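Local coordinates for protein possible metal-dependent hydrolase (Veillonella parvula, PDB 3RPC) that is probably a metal-dependent hydrolase of the metallo-beta-lactamase superfamily, carrying two zinc ions in its presumed active site, at residues A[125-137]-A[164-178]. Residues are numbered along the deposited sequence; the frame is centred on the assembly and turned at random.
Sequences LRKTGGSHGTVEM and YLVGDTVWTSDVEKA. With ZN (zinc ion), chain E; ZN (zinc ion), chain F.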
loop_
_atom_site.group_PDB
_atom_site.type_symbol
_atom_site.label_atom_id
_atom_site.label_comp_id
_atom_site.label_asym_id
_atom_site.label_seq_id
_atom_site.Cartn_x
_atom_site.Cartn_y
_atom_site.Cartn_z
ATOM N N LEU A 125 7.424 4.076 -15.682
ATOM C CA LEU A 125 7.342 4.563 -14.311
ATOM C C LEU A 125 6.316 3.720 -13.581
ATOM O O LEU A 125 5.158 3.666 -13.985
ATOM C CB LEU A 125 6.907 6.032 -14.261
ATOM C CG LEU A 125 7.851 7.108 -14.807
ATOM C CD1 LEU A 125 7.774 7.191 -16.322
ATOM C CD2 LEU A 125 7.532 8.480 -14.214
ATOM N N ARG A 126 6.739 3.071 -12.500
ATOM C CA ARG A 126 5.837 2.199 -11.759
ATOM C C ARG A 126 5.652 2.742 -10.356
ATOM O O ARG A 126 6.626 3.027 -9.657
ATOM C CB ARG A 126 6.409 0.786 -11.654
ATOM C CG ARG A 126 6.858 0.156 -12.943
ATOM C CD ARG A 126 7.234 -1.311 -12.688
ATOM N NE ARG A 126 7.700 -1.989 -13.893
ATOM C CZ ARG A 126 6.897 -2.508 -14.816
ATOM N NH1 ARG A 126 5.580 -2.431 -14.676
ATOM N NH2 ARG A 126 7.413 -3.101 -15.887
ATOM N N LYS A 127 4.405 2.877 -9.934
ATOM C CA LYS A 127 4.134 3.364 -8.592
ATOM C C LYS A 127 4.430 2.306 -7.550
ATOM O O LYS A 127 4.032 1.142 -7.695
ATOM C CB LYS A 127 2.688 3.841 -8.459
ATOM C CG LYS A 127 2.351 4.309 -7.045
ATOM C CD LYS A 127 1.059 5.103 -6.982
ATOM C CE LYS A 127 -0.152 4.226 -7.203
ATOM N NZ LYS A 127 -1.397 5.038 -7.287
ATOM N N THR A 128 5.122 2.705 -6.494
ATOM C CA THR A 128 5.357 1.801 -5.369
ATOM C C THR A 128 4.623 2.328 -4.141
ATOM O O THR A 128 4.332 3.532 -4.034
ATOM C CB THR A 128 6.860 1.645 -5.058
ATOM O OG1 THR A 128 7.410 2.908 -4.661
ATOM C CG2 THR A 128 7.614 1.137 -6.284
ATOM N N GLY A 129 4.328 1.429 -3.205
ATOM C CA GLY A 129 3.622 1.816 -2.000
ATOM C C GLY A 129 4.511 2.382 -0.911
ATOM O O GLY A 129 5.741 2.341 -1.000
ATOM N N GLY A 130 3.881 2.915 0.126
ATOM C CA GLY A 130 4.616 3.447 1.256
ATOM C C GLY A 130 3.698 3.854 2.390
ATOM O O GLY A 130 2.495 4.086 2.194
ATOM N N SER A 131 4.271 3.943 3.585
ATOM C CA SER A 131 3.573 4.486 4.745
ATOM C C SER A 131 4.430 5.583 5.344
ATOM O O SER A 131 5.551 5.325 5.782
ATOM C CB SER A 131 3.330 3.398 5.786
ATOM O OG SER A 131 2.559 2.356 5.219
ATOM N N HIS A 132 3.902 6.803 5.351
ATOM C CA HIS A 132 4.642 7.991 5.789
ATOM C C HIS A 132 4.556 8.121 7.313
ATOM O O HIS A 132 4.171 9.173 7.834
ATOM C CB HIS A 132 4.010 9.213 5.087
ATOM C CG HIS A 132 4.887 10.433 4.993
ATOM N ND1 HIS A 132 6.091 10.571 5.651
ATOM C CD2 HIS A 132 4.704 11.583 4.303
ATOM C CE1 HIS A 132 6.612 11.755 5.369
ATOM N NE2 HIS A 132 5.787 12.390 4.554
ATOM N N GLY A 133 4.912 7.044 8.019
ATOM C CA GLY A 133 4.764 6.960 9.464
ATOM C C GLY A 133 4.551 5.526 9.913
ATOM O O GLY A 133 4.236 4.653 9.106
ATOM N N THR A 134 4.746 5.275 11.207
ATOM C CA THR A 134 4.518 3.952 11.765
ATOM C C THR A 134 3.032 3.711 11.993
ATOM O O THR A 134 2.220 4.635 11.933
ATOM C CB THR A 134 5.205 3.822 13.125
ATOM O OG1 THR A 134 4.648 4.797 14.009
ATOM C CG2 THR A 134 6.699 4.053 12.988
ATOM N N VAL A 135 2.684 2.460 12.286
ATOM C CA VAL A 135 1.296 2.104 12.566
ATOM C C VAL A 135 0.729 2.932 13.711
ATOM O O VAL A 135 -0.389 3.448 13.619
ATOM C CB VAL A 135 1.145 0.610 12.890
ATOM C CG1 VAL A 135 -0.264 0.305 13.394
ATOM C CG2 VAL A 135 1.469 -0.223 11.677
ATOM N N GLU A 136 1.508 3.067 14.782
ATOM C CA GLU A 136 1.111 3.883 15.925
ATOM C C GLU A 136 0.798 5.327 15.534
ATOM O O GLU A 136 -0.146 5.933 16.040
ATOM C CB GLU A 136 2.193 3.857 17.012
ATOM C CG GLU A 136 2.181 5.099 17.893
ATOM C CD GLU A 136 2.858 4.889 19.233
ATOM O OE1 GLU A 136 3.584 3.884 19.388
ATOM O OE2 GLU A 136 2.654 5.731 20.136
HETATM N N MSE A 137 1.586 5.888 14.624
HETATM C CA MSE A 137 1.325 7.251 14.185
HETATM C C MSE A 137 0.039 7.347 13.381
HETATM O O MSE A 137 -0.697 8.328 13.491
HETATM C CB MSE A 137 2.484 7.787 13.352
HETATM C CG MSE A 137 3.780 7.878 14.109
HETATM SE SE MSE A 137 5.127 8.569 12.896
HETATM C CE MSE A 137 6.591 8.778 14.160
ATOM N N TYR A 164 15.038 3.066 -8.153
ATOM C CA TYR A 164 13.947 3.038 -7.181
ATOM C C TYR A 164 14.000 4.314 -6.357
ATOM O O TYR A 164 14.883 4.476 -5.512
ATOM C CB TYR A 164 14.085 1.809 -6.267
ATOM C CG TYR A 164 12.993 1.609 -5.230
ATOM C CD1 TYR A 164 11.768 2.278 -5.302
ATOM C CD2 TYR A 164 13.197 0.740 -4.163
ATOM C CE1 TYR A 164 10.772 2.066 -4.335
ATOM C CE2 TYR A 164 12.231 0.537 -3.210
ATOM C CZ TYR A 164 11.027 1.199 -3.285
ATOM O OH TYR A 164 10.079 0.960 -2.302
ATOM N N LEU A 165 13.075 5.231 -6.627
ATOM C CA LEU A 165 12.875 6.414 -5.803
ATOM C C LEU A 165 11.934 5.982 -4.687
ATOM O O LEU A 165 10.735 5.828 -4.885
ATOM C CB LEU A 165 12.246 7.521 -6.651
ATOM C CG LEU A 165 11.915 8.842 -5.973
ATOM C CD1 LEU A 165 13.176 9.655 -5.723
ATOM C CD2 LEU A 165 10.953 9.628 -6.871
ATOM N N VAL A 166 12.484 5.746 -3.502
ATOM C CA VAL A 166 11.705 5.073 -2.463
ATOM C C VAL A 166 10.567 5.943 -1.917
ATOM O O VAL A 166 9.463 5.447 -1.629
ATOM C CB VAL A 166 12.610 4.619 -1.315
ATOM C CG1 VAL A 166 11.788 3.894 -0.236
ATOM C CG2 VAL A 166 13.700 3.700 -1.855
ATOM N N GLY A 167 10.843 7.238 -1.769
ATOM C CA GLY A 167 9.843 8.188 -1.311
ATOM C C GLY A 167 9.746 8.337 0.198
ATOM O O GLY A 167 10.522 7.748 0.955
ATOM N N ASP A 168 8.783 9.144 0.635
ATOM C CA ASP A 168 8.557 9.385 2.058
ATOM C C ASP A 168 7.780 8.232 2.692
ATOM O O ASP A 168 6.560 8.295 2.846
ATOM C CB ASP A 168 7.817 10.716 2.265
ATOM C CG ASP A 168 8.758 11.917 2.363
ATOM O OD1 ASP A 168 9.938 11.799 1.986
ATOM O OD2 ASP A 168 8.308 12.985 2.829
ATOM N N THR A 169 8.507 7.171 3.030
ATOM C CA THR A 169 7.922 6.001 3.673
ATOM C C THR A 169 8.908 5.460 4.687
ATOM O O THR A 169 10.121 5.629 4.548
ATOM C CB THR A 169 7.572 4.914 2.636
ATOM O OG1 THR A 169 7.007 3.766 3.294
ATOM C CG2 THR A 169 8.802 4.503 1.826
ATOM N N VAL A 170 8.371 4.832 5.721
ATOM C CA VAL A 170 9.185 3.994 6.596
ATOM C C VAL A 170 9.345 2.617 5.943
ATOM O O VAL A 170 8.762 2.343 4.895
ATOM C CB VAL A 170 8.563 3.867 7.997
ATOM C CG1 VAL A 170 8.358 5.237 8.619
ATOM C CG2 VAL A 170 7.232 3.081 7.967
ATOM N N TRP A 171 10.144 1.745 6.541
ATOM C CA TRP A 171 10.357 0.428 5.945
ATOM C C TRP A 171 9.136 -0.462 6.161
ATOM O O TRP A 171 8.860 -0.871 7.280
ATOM C CB TRP A 171 11.591 -0.236 6.546
ATOM C CG TRP A 171 12.061 -1.391 5.741
ATOM C CD1 TRP A 171 11.463 -2.615 5.637
ATOM C CD2 TRP A 171 13.234 -1.443 4.930
ATOM N NE1 TRP A 171 12.190 -3.421 4.786
ATOM C CE2 TRP A 171 13.289 -2.727 4.351
ATOM C CE3 TRP A 171 14.253 -0.531 4.645
ATOM C CZ2 TRP A 171 14.320 -3.119 3.497
ATOM C CZ3 TRP A 171 15.278 -0.919 3.797
ATOM C CH2 TRP A 171 15.301 -2.201 3.228
ATOM N N THR A 172 8.402 -0.742 5.091
ATOM C CA THR A 172 7.231 -1.617 5.163
ATOM C C THR A 172 7.357 -2.728 4.128
ATOM O O THR A 172 8.326 -2.781 3.368
ATOM C CB THR A 172 5.938 -0.858 4.839
ATOM O OG1 THR A 172 5.935 -0.508 3.447
ATOM C CG2 THR A 172 5.794 0.398 5.689
ATOM N N SER A 173 6.367 -3.617 4.074
ATOM C CA SER A 173 6.378 -4.660 3.063
ATOM C C SER A 173 6.279 -4.105 1.645
ATOM O O SER A 173 6.640 -4.785 0.686
ATOM C CB SER A 173 5.254 -5.666 3.315
ATOM O OG SER A 173 5.472 -6.346 4.542
ATOM N N ASP A 174 5.788 -2.876 1.504
ATOM C CA ASP A 174 5.722 -2.281 0.169
ATOM C C ASP A 174 7.128 -2.067 -0.381
ATOM O O ASP A 174 7.358 -2.185 -1.589
ATOM C CB ASP A 174 4.940 -0.969 0.190
ATOM C CG ASP A 174 3.430 -1.190 0.233
ATOM O OD1 ASP A 174 2.964 -2.205 -0.322
ATOM O OD2 ASP A 174 2.713 -0.346 0.804
ATOM N N VAL A 175 8.062 -1.748 0.512
ATOM C CA VAL A 175 9.463 -1.575 0.139
ATOM C C VAL A 175 10.049 -2.946 -0.234
ATOM O O VAL A 175 10.720 -3.089 -1.266
ATOM C CB VAL A 175 10.259 -0.916 1.291
ATOM C CG1 VAL A 175 11.750 -0.797 0.940
ATOM C CG2 VAL A 175 9.660 0.446 1.624
ATOM N N GLU A 176 9.776 -3.959 0.592
ATOM C CA GLU A 176 10.244 -5.321 0.305
ATOM C C GLU A 176 9.716 -5.804 -1.031
ATOM O O GLU A 176 10.438 -6.444 -1.792
ATOM C CB GLU A 176 9.845 -6.304 1.415
ATOM C CG GLU A 176 10.445 -5.998 2.787
ATOM C CD GLU A 176 11.935 -6.320 2.907
ATOM O OE1 GLU A 176 12.564 -6.790 1.927
ATOM O OE2 GLU A 176 12.486 -6.109 4.009
ATOM N N LYS A 177 8.446 -5.502 -1.297
ATOM C CA LYS A 177 7.811 -5.869 -2.562
ATOM C C LYS A 177 8.514 -5.235 -3.750
ATOM O O LYS A 177 8.850 -5.931 -4.711
ATOM C CB LYS A 177 6.329 -5.490 -2.558
ATOM C CG LYS A 177 5.460 -6.445 -1.745
ATOM C CD LYS A 177 4.061 -5.880 -1.580
ATOM C CE LYS A 177 3.122 -6.856 -0.868
ATOM N NZ LYS A 177 1.723 -6.318 -0.911
ATOM N N ALA A 178 8.751 -3.926 -3.687
ATOM C CA ALA A 178 9.394 -3.255 -4.809
ATOM C C ALA A 178 10.802 -3.790 -5.038
ATOM O O ALA A 178 11.212 -4.006 -6.181
ATOM C CB ALA A 178 9.417 -1.750 -4.601
HETATM ZN ZN ZN E . 6.185 14.005 3.206
HETATM ZN ZN ZN F . 9.419 14.802 3.032
HETATM O O HOH W 1 8.239 3.006 -2.042
HETATM O O HOH W 2 5.445 -1.333 -3.531
HETATM O O HOH W 3 0.886 2.459 -0.153
HETATM O O HOH W 4 3.548 0.640 3.101
HETATM O O HOH W 5 7.337 15.589 3.628
HETATM O O HOH W 6 9.485 14.389 5.561
#
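His132 and Asp168 meet at the zinc ions, their side chains lying alongside each other and pointing the same way. Asp168 CB sits over one face of the imidazole, 3.5 Å from the ring centroid, a CH-pi contact, and the carboxylate is turned 61° from the ring. Swung anti to the backbone N (chi1 -159°), the ring brings His132 NE2 to within 2.1 Å of the zinc of chain E, while ND1 is held by the carbonyl of Ile203. Asp168 OD2 bridges the metals, 2.4 Å from the zinc of chain E and 2.1 Å from that of chain F; water 5 also binds both.

Behind the metals the two loops lock tightly. Ser131 N donates to Thr169 OG1 (2.8 Å), whose own proton goes to a lone pair of Val170 O, so both bonds fix the hydroxyl's rotation. Val170 N returns a nearly straight bond to Ser131 O (2.9 Å, 164°), and Val170 CG2 packs against Gly133 O. Gly130 CA lies against Thr169 OG1 at 3.2 Å. Water 1 is gripped by four bonds, accepting from Thr128 OG1 and Tyr164 OH and donating to Gly129 O and Val166 O; Thr128 CG2 touches Ala178 CB at 3.8 Å.

Toward the start of helix 173-182 the fit is looser and water-mediated. Water 4 donates to Ser131 OG and Asp174 OD2 and also hydrogen-bonds Thr172 OG1, the helix N-cap; water 2 links Gly129 N to Asp174 O. At the other end, His132 and Asp168, completed by His72, His74, Asp76, His77 and His226, form the dinuclear zinc site of the metallo-beta-lactamase fold, with its bridging aspartate.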